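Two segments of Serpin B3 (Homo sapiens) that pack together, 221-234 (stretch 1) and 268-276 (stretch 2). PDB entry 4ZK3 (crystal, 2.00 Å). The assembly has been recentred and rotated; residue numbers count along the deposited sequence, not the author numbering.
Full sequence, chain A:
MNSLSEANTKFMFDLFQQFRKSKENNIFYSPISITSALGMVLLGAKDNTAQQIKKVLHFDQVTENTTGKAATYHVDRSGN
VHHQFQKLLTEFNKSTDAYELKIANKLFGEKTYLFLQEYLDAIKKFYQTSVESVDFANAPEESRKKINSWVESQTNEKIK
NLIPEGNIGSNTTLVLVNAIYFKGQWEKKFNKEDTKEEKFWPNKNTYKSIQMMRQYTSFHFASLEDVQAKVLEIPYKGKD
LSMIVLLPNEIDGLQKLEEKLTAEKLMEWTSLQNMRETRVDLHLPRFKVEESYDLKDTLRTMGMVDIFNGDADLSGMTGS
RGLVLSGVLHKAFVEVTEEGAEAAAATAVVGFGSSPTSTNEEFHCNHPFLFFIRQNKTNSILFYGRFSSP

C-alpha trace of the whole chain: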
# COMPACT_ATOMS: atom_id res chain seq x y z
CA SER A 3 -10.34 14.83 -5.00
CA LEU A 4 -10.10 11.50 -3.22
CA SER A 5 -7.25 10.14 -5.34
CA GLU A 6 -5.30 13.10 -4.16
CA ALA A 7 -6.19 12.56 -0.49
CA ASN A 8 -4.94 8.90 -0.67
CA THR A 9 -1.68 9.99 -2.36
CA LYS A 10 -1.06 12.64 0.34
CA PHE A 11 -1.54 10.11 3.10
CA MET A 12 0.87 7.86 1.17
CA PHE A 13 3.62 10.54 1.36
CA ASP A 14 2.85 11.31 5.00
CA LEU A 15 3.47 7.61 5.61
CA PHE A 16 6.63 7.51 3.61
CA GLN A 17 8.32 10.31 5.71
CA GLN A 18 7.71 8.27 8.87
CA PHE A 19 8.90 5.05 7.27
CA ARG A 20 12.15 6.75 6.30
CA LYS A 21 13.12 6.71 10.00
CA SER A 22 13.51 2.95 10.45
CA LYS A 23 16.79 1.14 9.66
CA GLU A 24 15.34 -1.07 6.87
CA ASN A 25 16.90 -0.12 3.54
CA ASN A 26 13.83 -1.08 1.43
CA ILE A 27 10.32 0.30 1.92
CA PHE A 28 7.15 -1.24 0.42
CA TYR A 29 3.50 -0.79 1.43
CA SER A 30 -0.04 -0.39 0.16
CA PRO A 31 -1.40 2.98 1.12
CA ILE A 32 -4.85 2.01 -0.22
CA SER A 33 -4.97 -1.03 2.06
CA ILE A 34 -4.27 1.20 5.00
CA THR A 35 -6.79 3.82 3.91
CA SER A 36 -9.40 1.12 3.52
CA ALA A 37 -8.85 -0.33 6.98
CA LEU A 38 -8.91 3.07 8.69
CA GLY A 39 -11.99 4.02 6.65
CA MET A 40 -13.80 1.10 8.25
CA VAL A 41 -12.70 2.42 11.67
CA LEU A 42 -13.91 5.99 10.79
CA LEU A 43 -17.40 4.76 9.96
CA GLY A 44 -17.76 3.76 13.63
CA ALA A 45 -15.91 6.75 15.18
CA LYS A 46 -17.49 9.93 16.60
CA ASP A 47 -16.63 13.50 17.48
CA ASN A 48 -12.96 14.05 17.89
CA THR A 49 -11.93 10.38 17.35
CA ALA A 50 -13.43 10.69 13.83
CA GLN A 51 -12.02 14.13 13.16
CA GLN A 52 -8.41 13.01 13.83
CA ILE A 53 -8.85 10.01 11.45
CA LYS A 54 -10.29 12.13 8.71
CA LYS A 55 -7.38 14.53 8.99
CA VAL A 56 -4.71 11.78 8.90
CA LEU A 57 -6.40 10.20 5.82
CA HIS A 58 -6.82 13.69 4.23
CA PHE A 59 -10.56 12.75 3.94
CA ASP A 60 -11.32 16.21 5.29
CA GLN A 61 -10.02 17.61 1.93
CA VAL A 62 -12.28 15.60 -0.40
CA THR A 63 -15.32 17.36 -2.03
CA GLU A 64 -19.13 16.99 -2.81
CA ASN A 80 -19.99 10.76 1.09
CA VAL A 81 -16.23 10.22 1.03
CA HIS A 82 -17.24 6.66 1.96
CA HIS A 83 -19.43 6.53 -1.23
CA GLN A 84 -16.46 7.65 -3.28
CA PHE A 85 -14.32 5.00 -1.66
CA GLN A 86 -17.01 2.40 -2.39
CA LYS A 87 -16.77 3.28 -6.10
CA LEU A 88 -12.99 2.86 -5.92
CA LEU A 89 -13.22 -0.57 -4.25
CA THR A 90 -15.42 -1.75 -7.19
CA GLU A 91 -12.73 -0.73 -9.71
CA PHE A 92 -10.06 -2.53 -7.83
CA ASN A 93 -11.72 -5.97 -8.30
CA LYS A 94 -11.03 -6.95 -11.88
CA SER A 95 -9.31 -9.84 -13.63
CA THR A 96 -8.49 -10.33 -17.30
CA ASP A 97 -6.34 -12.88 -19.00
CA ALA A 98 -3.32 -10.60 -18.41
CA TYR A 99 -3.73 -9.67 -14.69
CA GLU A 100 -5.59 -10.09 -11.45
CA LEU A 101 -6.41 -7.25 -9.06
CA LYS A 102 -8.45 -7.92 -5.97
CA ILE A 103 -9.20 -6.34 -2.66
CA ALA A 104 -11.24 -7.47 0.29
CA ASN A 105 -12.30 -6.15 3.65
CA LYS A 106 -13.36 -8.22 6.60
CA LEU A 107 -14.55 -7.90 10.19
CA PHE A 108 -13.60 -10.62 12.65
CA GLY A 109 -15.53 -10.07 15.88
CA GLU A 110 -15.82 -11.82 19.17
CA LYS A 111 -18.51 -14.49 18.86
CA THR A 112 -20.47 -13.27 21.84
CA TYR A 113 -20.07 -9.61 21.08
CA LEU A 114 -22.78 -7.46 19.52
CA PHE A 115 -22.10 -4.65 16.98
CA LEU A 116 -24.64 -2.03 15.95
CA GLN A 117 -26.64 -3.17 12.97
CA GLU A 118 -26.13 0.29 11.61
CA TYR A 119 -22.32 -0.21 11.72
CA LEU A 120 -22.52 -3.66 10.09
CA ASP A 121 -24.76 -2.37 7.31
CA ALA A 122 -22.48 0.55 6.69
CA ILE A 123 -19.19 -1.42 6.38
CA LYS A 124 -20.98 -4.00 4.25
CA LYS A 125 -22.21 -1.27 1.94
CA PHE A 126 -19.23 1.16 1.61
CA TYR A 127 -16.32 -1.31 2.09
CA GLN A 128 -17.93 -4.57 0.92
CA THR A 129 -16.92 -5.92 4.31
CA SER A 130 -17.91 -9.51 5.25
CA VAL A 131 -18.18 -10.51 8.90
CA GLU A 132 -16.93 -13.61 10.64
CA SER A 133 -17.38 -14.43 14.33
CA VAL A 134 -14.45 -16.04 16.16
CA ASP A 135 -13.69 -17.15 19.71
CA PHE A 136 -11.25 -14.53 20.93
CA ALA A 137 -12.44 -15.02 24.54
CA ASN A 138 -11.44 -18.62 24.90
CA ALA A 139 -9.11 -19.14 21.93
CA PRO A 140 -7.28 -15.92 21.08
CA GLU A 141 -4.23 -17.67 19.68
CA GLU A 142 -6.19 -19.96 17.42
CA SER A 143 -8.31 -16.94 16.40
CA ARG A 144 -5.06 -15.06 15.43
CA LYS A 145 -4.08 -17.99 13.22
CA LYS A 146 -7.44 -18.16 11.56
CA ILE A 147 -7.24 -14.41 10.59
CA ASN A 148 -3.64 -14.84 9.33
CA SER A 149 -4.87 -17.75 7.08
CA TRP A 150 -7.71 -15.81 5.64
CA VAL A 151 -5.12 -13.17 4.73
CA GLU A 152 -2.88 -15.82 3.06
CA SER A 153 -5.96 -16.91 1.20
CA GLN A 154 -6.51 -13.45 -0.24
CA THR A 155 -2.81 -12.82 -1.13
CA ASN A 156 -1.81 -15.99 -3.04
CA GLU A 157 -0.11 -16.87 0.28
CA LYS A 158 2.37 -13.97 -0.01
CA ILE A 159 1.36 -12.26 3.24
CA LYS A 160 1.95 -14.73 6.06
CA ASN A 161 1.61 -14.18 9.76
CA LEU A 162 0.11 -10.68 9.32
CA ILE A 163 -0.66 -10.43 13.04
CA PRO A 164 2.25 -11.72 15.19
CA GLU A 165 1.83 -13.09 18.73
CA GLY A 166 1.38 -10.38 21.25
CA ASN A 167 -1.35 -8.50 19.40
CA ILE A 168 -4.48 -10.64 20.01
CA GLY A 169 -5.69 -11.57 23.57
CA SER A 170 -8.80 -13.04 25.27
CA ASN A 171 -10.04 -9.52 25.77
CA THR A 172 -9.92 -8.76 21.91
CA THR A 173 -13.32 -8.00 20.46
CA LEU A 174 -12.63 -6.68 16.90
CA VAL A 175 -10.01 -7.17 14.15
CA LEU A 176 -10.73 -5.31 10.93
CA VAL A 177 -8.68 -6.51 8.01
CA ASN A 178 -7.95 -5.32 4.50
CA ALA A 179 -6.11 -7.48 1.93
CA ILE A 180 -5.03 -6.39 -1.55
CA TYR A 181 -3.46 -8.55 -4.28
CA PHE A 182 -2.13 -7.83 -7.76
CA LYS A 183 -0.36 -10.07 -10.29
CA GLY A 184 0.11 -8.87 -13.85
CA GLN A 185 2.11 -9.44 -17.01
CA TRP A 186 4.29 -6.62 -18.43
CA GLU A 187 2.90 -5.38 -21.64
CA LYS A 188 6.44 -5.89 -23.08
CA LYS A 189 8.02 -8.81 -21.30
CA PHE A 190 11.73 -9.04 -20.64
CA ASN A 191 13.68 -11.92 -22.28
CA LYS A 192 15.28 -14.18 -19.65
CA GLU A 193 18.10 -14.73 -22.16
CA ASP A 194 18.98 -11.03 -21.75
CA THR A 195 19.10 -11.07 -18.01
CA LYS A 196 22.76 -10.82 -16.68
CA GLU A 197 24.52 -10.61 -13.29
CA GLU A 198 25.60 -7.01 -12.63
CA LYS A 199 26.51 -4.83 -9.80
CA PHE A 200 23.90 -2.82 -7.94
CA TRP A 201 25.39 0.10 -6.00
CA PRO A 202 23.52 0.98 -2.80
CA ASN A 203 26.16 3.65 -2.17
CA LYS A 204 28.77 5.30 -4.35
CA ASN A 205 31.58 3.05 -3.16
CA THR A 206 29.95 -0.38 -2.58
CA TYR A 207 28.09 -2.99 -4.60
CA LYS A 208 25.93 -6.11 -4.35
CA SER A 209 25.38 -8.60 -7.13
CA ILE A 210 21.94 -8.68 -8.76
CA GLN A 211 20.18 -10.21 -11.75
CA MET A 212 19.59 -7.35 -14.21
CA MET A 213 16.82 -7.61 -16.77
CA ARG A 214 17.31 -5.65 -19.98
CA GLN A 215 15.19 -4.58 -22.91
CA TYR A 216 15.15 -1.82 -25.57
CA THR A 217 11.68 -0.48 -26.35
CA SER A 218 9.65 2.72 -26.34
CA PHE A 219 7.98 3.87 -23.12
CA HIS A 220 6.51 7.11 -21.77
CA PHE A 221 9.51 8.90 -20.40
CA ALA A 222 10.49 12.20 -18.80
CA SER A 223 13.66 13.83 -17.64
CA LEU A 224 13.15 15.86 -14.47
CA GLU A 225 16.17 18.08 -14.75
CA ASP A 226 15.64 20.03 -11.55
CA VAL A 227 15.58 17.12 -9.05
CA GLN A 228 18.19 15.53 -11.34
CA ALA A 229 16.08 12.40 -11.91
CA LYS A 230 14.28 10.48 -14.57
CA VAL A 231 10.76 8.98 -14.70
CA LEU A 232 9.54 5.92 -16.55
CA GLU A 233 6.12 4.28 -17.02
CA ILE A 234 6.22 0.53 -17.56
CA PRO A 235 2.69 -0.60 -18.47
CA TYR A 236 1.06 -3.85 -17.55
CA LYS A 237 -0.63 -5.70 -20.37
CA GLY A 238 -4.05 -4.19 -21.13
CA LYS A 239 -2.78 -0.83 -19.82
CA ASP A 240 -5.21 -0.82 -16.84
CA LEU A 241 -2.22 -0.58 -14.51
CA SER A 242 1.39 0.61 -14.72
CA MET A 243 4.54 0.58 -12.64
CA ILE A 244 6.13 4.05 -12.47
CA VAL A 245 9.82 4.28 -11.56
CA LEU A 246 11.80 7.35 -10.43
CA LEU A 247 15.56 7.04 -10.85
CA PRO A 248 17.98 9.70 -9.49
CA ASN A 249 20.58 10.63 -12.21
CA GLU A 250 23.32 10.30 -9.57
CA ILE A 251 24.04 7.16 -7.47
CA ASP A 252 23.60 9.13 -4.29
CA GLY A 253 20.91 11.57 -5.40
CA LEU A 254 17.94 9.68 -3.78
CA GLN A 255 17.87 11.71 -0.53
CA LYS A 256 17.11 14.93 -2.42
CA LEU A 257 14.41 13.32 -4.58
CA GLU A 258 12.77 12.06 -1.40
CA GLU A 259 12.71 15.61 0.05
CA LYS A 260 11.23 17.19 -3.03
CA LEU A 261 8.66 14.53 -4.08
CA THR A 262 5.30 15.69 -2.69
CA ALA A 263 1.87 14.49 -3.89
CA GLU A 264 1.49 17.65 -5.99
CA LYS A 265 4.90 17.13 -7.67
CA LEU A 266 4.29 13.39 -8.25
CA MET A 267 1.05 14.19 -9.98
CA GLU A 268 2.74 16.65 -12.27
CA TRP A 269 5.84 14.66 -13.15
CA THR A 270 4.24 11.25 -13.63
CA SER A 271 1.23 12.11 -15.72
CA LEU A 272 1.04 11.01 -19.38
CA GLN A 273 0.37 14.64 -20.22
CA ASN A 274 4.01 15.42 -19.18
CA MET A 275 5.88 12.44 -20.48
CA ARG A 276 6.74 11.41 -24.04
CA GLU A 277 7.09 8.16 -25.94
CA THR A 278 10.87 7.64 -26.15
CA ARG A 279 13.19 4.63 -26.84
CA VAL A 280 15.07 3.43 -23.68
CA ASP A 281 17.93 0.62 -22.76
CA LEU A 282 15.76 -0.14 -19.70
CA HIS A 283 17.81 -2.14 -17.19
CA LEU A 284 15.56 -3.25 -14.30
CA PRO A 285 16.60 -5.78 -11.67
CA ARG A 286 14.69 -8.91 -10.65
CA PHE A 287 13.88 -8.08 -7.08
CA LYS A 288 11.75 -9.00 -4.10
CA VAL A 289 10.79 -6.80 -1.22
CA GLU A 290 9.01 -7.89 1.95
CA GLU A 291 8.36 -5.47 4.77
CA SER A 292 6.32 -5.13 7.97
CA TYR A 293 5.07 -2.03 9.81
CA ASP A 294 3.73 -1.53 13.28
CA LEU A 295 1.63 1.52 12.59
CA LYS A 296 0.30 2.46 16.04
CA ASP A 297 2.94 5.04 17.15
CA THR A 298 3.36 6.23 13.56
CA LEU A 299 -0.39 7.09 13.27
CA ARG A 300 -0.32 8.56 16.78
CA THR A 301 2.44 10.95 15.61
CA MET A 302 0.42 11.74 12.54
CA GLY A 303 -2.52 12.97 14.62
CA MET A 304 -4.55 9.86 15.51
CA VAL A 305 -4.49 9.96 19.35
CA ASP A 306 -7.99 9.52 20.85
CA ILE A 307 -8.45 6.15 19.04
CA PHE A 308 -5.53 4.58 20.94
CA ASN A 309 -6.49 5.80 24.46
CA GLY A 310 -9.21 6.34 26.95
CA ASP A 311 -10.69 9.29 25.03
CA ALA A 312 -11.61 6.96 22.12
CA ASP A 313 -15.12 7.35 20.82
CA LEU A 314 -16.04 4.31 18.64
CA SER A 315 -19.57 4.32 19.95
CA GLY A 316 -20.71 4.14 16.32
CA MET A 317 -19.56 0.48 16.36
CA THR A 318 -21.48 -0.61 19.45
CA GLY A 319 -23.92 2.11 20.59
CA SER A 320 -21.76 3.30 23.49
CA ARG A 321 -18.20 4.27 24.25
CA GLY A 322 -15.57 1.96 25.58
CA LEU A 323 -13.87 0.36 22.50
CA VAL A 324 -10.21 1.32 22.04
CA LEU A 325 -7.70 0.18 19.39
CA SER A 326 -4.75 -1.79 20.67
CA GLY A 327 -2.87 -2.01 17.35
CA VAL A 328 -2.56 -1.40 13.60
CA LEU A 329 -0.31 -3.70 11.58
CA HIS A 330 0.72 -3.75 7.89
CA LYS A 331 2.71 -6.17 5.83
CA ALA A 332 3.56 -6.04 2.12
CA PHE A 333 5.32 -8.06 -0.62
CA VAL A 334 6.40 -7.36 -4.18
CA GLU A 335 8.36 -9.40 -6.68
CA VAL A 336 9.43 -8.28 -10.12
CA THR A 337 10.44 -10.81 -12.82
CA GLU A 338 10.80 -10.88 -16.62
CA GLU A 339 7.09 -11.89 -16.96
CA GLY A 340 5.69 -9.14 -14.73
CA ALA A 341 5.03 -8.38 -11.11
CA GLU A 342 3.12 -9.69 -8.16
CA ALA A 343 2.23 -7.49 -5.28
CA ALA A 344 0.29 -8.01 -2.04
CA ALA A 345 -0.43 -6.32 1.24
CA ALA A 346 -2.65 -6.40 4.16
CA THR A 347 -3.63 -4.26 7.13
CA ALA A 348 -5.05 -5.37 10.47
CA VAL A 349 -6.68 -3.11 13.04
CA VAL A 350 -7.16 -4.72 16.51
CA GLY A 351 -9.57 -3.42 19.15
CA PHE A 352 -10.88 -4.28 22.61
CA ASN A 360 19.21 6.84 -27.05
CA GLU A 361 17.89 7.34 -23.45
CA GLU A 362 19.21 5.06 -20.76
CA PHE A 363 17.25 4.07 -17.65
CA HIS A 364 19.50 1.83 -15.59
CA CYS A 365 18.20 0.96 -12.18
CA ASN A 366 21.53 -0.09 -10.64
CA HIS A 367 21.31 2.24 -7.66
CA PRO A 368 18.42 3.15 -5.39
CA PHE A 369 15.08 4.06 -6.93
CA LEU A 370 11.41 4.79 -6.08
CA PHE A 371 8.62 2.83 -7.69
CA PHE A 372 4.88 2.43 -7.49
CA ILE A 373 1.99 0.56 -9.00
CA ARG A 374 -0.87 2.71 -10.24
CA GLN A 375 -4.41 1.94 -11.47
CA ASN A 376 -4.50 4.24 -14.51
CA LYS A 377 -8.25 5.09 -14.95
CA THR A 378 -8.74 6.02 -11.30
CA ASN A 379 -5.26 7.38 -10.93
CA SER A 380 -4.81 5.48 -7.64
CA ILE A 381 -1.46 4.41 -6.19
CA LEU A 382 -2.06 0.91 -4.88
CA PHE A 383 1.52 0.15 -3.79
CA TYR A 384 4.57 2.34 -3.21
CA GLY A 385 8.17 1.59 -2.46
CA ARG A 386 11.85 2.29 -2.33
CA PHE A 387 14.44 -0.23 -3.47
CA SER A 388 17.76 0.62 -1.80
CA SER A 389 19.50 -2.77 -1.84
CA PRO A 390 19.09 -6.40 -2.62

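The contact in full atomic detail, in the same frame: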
# COMPACT_ATOMS: atom_id res chain seq x y z
N PHE A 221 8.30 8.52 -21.04
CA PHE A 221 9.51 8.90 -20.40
C PHE A 221 9.52 10.42 -20.11
O PHE A 221 8.89 11.22 -20.80
CB PHE A 221 10.70 8.48 -21.28
CG PHE A 221 12.02 9.00 -20.79
CD1 PHE A 221 12.43 10.31 -21.10
CD2 PHE A 221 12.84 8.22 -19.99
CE1 PHE A 221 13.61 10.83 -20.61
CE2 PHE A 221 14.03 8.73 -19.50
CZ PHE A 221 14.42 10.05 -19.82
N ALA A 222 10.25 10.81 -19.07
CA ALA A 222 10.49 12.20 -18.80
C ALA A 222 11.78 12.37 -18.02
O ALA A 222 12.12 11.56 -17.13
CB ALA A 222 9.34 12.81 -18.04
N SER A 223 12.51 13.41 -18.39
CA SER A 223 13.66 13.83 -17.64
C SER A 223 13.26 14.96 -16.73
O SER A 223 12.78 15.96 -17.20
CB SER A 223 14.74 14.32 -18.57
OG SER A 223 15.61 15.12 -17.78
N LEU A 224 13.50 14.84 -15.44
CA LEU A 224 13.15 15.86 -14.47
C LEU A 224 14.44 16.56 -14.08
O LEU A 224 15.00 16.38 -12.99
CB LEU A 224 12.50 15.24 -13.26
CG LEU A 224 11.44 14.16 -13.51
CD1 LEU A 224 11.07 13.62 -12.14
CD2 LEU A 224 10.21 14.67 -14.26
N GLU A 225 14.97 17.32 -15.03
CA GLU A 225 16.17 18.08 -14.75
C GLU A 225 15.69 19.19 -13.85
O GLU A 225 14.91 20.03 -14.27
CB GLU A 225 16.86 18.62 -16.02
CG GLU A 225 18.04 19.59 -15.77
CD GLU A 225 18.74 19.49 -14.38
OE1 GLU A 225 18.62 18.46 -13.65
OE2 GLU A 225 19.43 20.47 -14.01
N ASP A 226 16.17 19.19 -12.62
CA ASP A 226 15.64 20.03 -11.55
C ASP A 226 15.74 19.29 -10.21
O ASP A 226 16.23 19.86 -9.23
CB ASP A 226 14.20 20.55 -11.82
CG ASP A 226 13.16 19.43 -11.97
OD1 ASP A 226 13.15 18.52 -11.12
OD2 ASP A 226 12.31 19.46 -12.90
N VAL A 227 15.25 18.04 -10.17
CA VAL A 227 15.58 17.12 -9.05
C VAL A 227 16.66 16.14 -9.47
O VAL A 227 17.04 15.28 -8.67
CB VAL A 227 14.36 16.33 -8.51
CG1 VAL A 227 13.54 17.24 -7.61
CG2 VAL A 227 13.53 15.73 -9.62
N GLN A 228 17.15 16.31 -10.72
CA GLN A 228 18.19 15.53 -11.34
C GLN A 228 17.75 14.06 -11.29
O GLN A 228 18.38 13.24 -10.66
CB GLN A 228 19.57 15.75 -10.65
CG GLN A 228 20.19 17.15 -10.78
CD GLN A 228 19.46 18.22 -9.94
OE1 GLN A 228 19.41 18.16 -8.69
NE2 GLN A 228 18.88 19.21 -10.63
N ALA A 229 16.62 13.77 -11.91
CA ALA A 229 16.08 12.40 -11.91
C ALA A 229 15.41 12.14 -13.23
O ALA A 229 15.18 13.07 -14.03
CB ALA A 229 15.07 12.23 -10.79
N LYS A 230 15.10 10.88 -13.46
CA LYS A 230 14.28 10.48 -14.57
C LYS A 230 13.06 9.69 -14.09
O LYS A 230 13.05 9.12 -12.97
CB LYS A 230 15.08 9.65 -15.53
CG LYS A 230 16.22 10.41 -16.20
CD LYS A 230 17.09 9.41 -16.94
CE LYS A 230 18.28 10.07 -17.62
NZ LYS A 230 19.14 9.03 -18.26
N VAL A 231 12.04 9.69 -14.94
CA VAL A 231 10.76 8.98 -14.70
C VAL A 231 10.39 8.08 -15.85
O VAL A 231 10.43 8.50 -16.99
CB VAL A 231 9.58 9.96 -14.48
CG1 VAL A 231 8.33 9.21 -14.09
CG2 VAL A 231 9.90 10.85 -13.34
N LEU A 232 9.99 6.85 -15.55
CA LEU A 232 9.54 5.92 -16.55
C LEU A 232 8.22 5.25 -16.19
O LEU A 232 8.03 4.84 -15.04
CB LEU A 232 10.61 4.85 -16.79
CG LEU A 232 10.49 3.99 -18.03
CD1 LEU A 232 10.86 4.80 -19.26
CD2 LEU A 232 11.45 2.84 -17.96
N GLU A 233 7.33 5.09 -17.18
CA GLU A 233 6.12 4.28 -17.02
C GLU A 233 6.32 2.96 -17.75
O GLU A 233 6.63 2.92 -18.92
CB GLU A 233 4.85 4.99 -17.55
CG GLU A 233 3.59 4.15 -17.49
CD GLU A 233 2.56 4.47 -18.52
OE1 GLU A 233 2.91 4.88 -19.65
OE2 GLU A 233 1.38 4.22 -18.21
N ILE A 234 6.10 1.87 -17.02
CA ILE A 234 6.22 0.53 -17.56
C ILE A 234 4.82 -0.07 -17.47
O ILE A 234 4.41 -0.48 -16.40
CB ILE A 234 7.22 -0.35 -16.77
CG1 ILE A 234 8.53 0.39 -16.52
CG2 ILE A 234 7.49 -1.64 -17.52
CD1 ILE A 234 9.56 -0.30 -15.65
N GLU A 268 2.30 15.91 -11.10
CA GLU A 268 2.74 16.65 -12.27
C GLU A 268 3.67 15.80 -13.13
O GLU A 268 3.41 15.55 -14.31
CB GLU A 268 3.45 17.91 -11.80
CG GLU A 268 3.46 19.02 -12.83
CD GLU A 268 4.49 20.07 -12.51
OE1 GLU A 268 4.57 20.47 -11.33
OE2 GLU A 268 5.23 20.47 -13.45
N TRP A 269 4.73 15.32 -12.49
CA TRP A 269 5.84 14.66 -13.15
C TRP A 269 5.50 13.33 -13.81
O TRP A 269 6.17 12.91 -14.77
CB TRP A 269 6.98 14.42 -12.15
CG TRP A 269 7.57 15.69 -11.58
CD1 TRP A 269 7.49 16.95 -12.13
CD2 TRP A 269 8.37 15.83 -10.41
NE1 TRP A 269 8.16 17.85 -11.35
CE2 TRP A 269 8.73 17.19 -10.30
CE3 TRP A 269 8.83 14.93 -9.44
CZ2 TRP A 269 9.53 17.67 -9.26
CZ3 TRP A 269 9.61 15.42 -8.40
CH2 TRP A 269 9.96 16.77 -8.32
N THR A 270 4.49 12.63 -13.25
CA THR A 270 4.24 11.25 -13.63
C THR A 270 2.95 11.14 -14.40
O THR A 270 2.45 10.04 -14.60
CB THR A 270 4.18 10.29 -12.44
OG1 THR A 270 2.97 10.52 -11.70
CG2 THR A 270 5.42 10.43 -11.55
N SER A 271 2.39 12.25 -14.87
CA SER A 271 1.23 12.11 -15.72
C SER A 271 1.70 11.91 -17.17
O SER A 271 2.72 12.47 -17.59
CB SER A 271 0.33 13.35 -15.65
OG SER A 271 1.07 14.43 -16.15
N LEU A 272 0.92 11.14 -17.92
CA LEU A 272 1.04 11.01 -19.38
C LEU A 272 1.19 12.36 -20.09
O LEU A 272 2.10 12.56 -20.87
CB LEU A 272 -0.21 10.28 -19.93
CG LEU A 272 -0.07 8.77 -20.17
CD1 LEU A 272 0.96 8.14 -19.26
CD2 LEU A 272 -1.42 8.04 -20.10
N GLN A 273 0.28 13.27 -19.79
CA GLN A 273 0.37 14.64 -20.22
C GLN A 273 1.82 15.17 -20.27
O GLN A 273 2.19 15.89 -21.19
CB GLN A 273 -0.50 15.45 -19.26
CG GLN A 273 -0.45 16.96 -19.34
CD GLN A 273 -0.84 17.45 -20.70
OE1 GLN A 273 -0.07 18.17 -21.33
NE2 GLN A 273 -2.04 17.10 -21.16
N ASN A 274 2.65 14.84 -19.29
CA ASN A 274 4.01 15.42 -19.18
C ASN A 274 5.15 14.45 -19.37
O ASN A 274 6.27 14.70 -18.94
CB ASN A 274 4.17 16.06 -17.81
CG ASN A 274 3.14 17.12 -17.57
OD1 ASN A 274 2.59 17.67 -18.54
ND2 ASN A 274 2.86 17.43 -16.30
N MET A 275 4.87 13.36 -20.03
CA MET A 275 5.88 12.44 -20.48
C MET A 275 5.72 12.22 -21.99
O MET A 275 4.73 12.63 -22.60
CB MET A 275 5.68 11.14 -19.72
CG MET A 275 5.56 11.30 -18.22
SD MET A 275 5.41 9.72 -17.33
CE MET A 275 4.13 8.88 -18.22
N ARG A 276 6.71 11.57 -22.60
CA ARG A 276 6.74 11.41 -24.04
C ARG A 276 7.18 10.01 -24.37
O ARG A 276 8.09 9.48 -23.73
CB ARG A 276 7.75 12.42 -24.66
CG ARG A 276 7.60 13.87 -24.19
CD ARG A 276 6.34 14.42 -24.83
NE ARG A 276 5.97 15.77 -24.46
CZ ARG A 276 4.97 16.12 -23.66
NH1 ARG A 276 4.25 15.21 -23.01
NH2 ARG A 276 4.73 17.42 -23.46

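What does the end of the helix bring to the hairpin of stretch 1? It brings Trp-269, which has more of its surface covered by the other stretch than any other residue here. Glu-268, just before it, does not touch the hairpin. The CA-to-CB bond of Trp-269 points toward stretch 1, and its ring lies against residues at and near the turn. Leu-224 CD1 comes within 3.7 Å of Trp-269 CE3, while Leu-224 CD2 sits 4.3 Å from the centroid of the Trp-269 five-membered ring, an off-centre CH-pi contact. Val-227 CG1 reaches Trp-269 CH2 at 3.7 Å. Asp-226 OD1 lies farther off, 4.2 Å from Trp-269 CZ2; that carboxylate oxygen also accepts a very short 2.4 Å hydrogen bond from Val-227 N, within the turn itself.

How does the chain continue once the helix has ended? Thr-270 is the first residue to leave helical geometry, and its methyl group meets the hairpin strand: Thr-270 CG2 is 4.1 Å from Val-231 CG1. The backbone then turns through Ser-271, Leu-272 and Gln-273. Polar contacts within the stretch brace this turn, for Glu-268 O accepts hydrogen bonds from Ser-271 OG at 3.2 Å and from Asn-274 ND2 at 2.8 Å. The side chain of Leu-272 starts out sideways, but its end comes nearer, placing Leu-272 CD1 3.8 Å from Glu-233 OE1.

What fills the space between the turn and the strands? Asn-274 approaches through its backbone, with Asn-274 O 3.7 Å from Ala-222 CB, while its side chain leads away to the helix end. Met-275 follows with a long thioether that reaches across both strands. Met-275 CG lies 4.1 Å from Ala-222 CB, Met-275 SD 4.4 Å from Val-231 CG1, and Met-275 CE 4.0 Å from Glu-233 CB. The small side chain of Ala-222 accompanies a close backbone approach here, the CA atoms of Ala-222 and Met-275 being 4.9 Å apart.

Where do the two backbones join? At Arg-276, which forms an antiparallel hydrogen-bonded pair with Phe-221. Phe-221 N donates to Arg-276 O at 2.9 Å, and Arg-276 N donates to Phe-221 O at 2.8 Å, so each residue is both donor and acceptor. Their side chains leave on the same face of the sheet, but the end of Arg-276 leads away. Its guanidinium turns back on its own stretch, where Arg-276 NH1 donates to Gln-273 O at 2.8 Å and to Met-275 O at 2.7 Å.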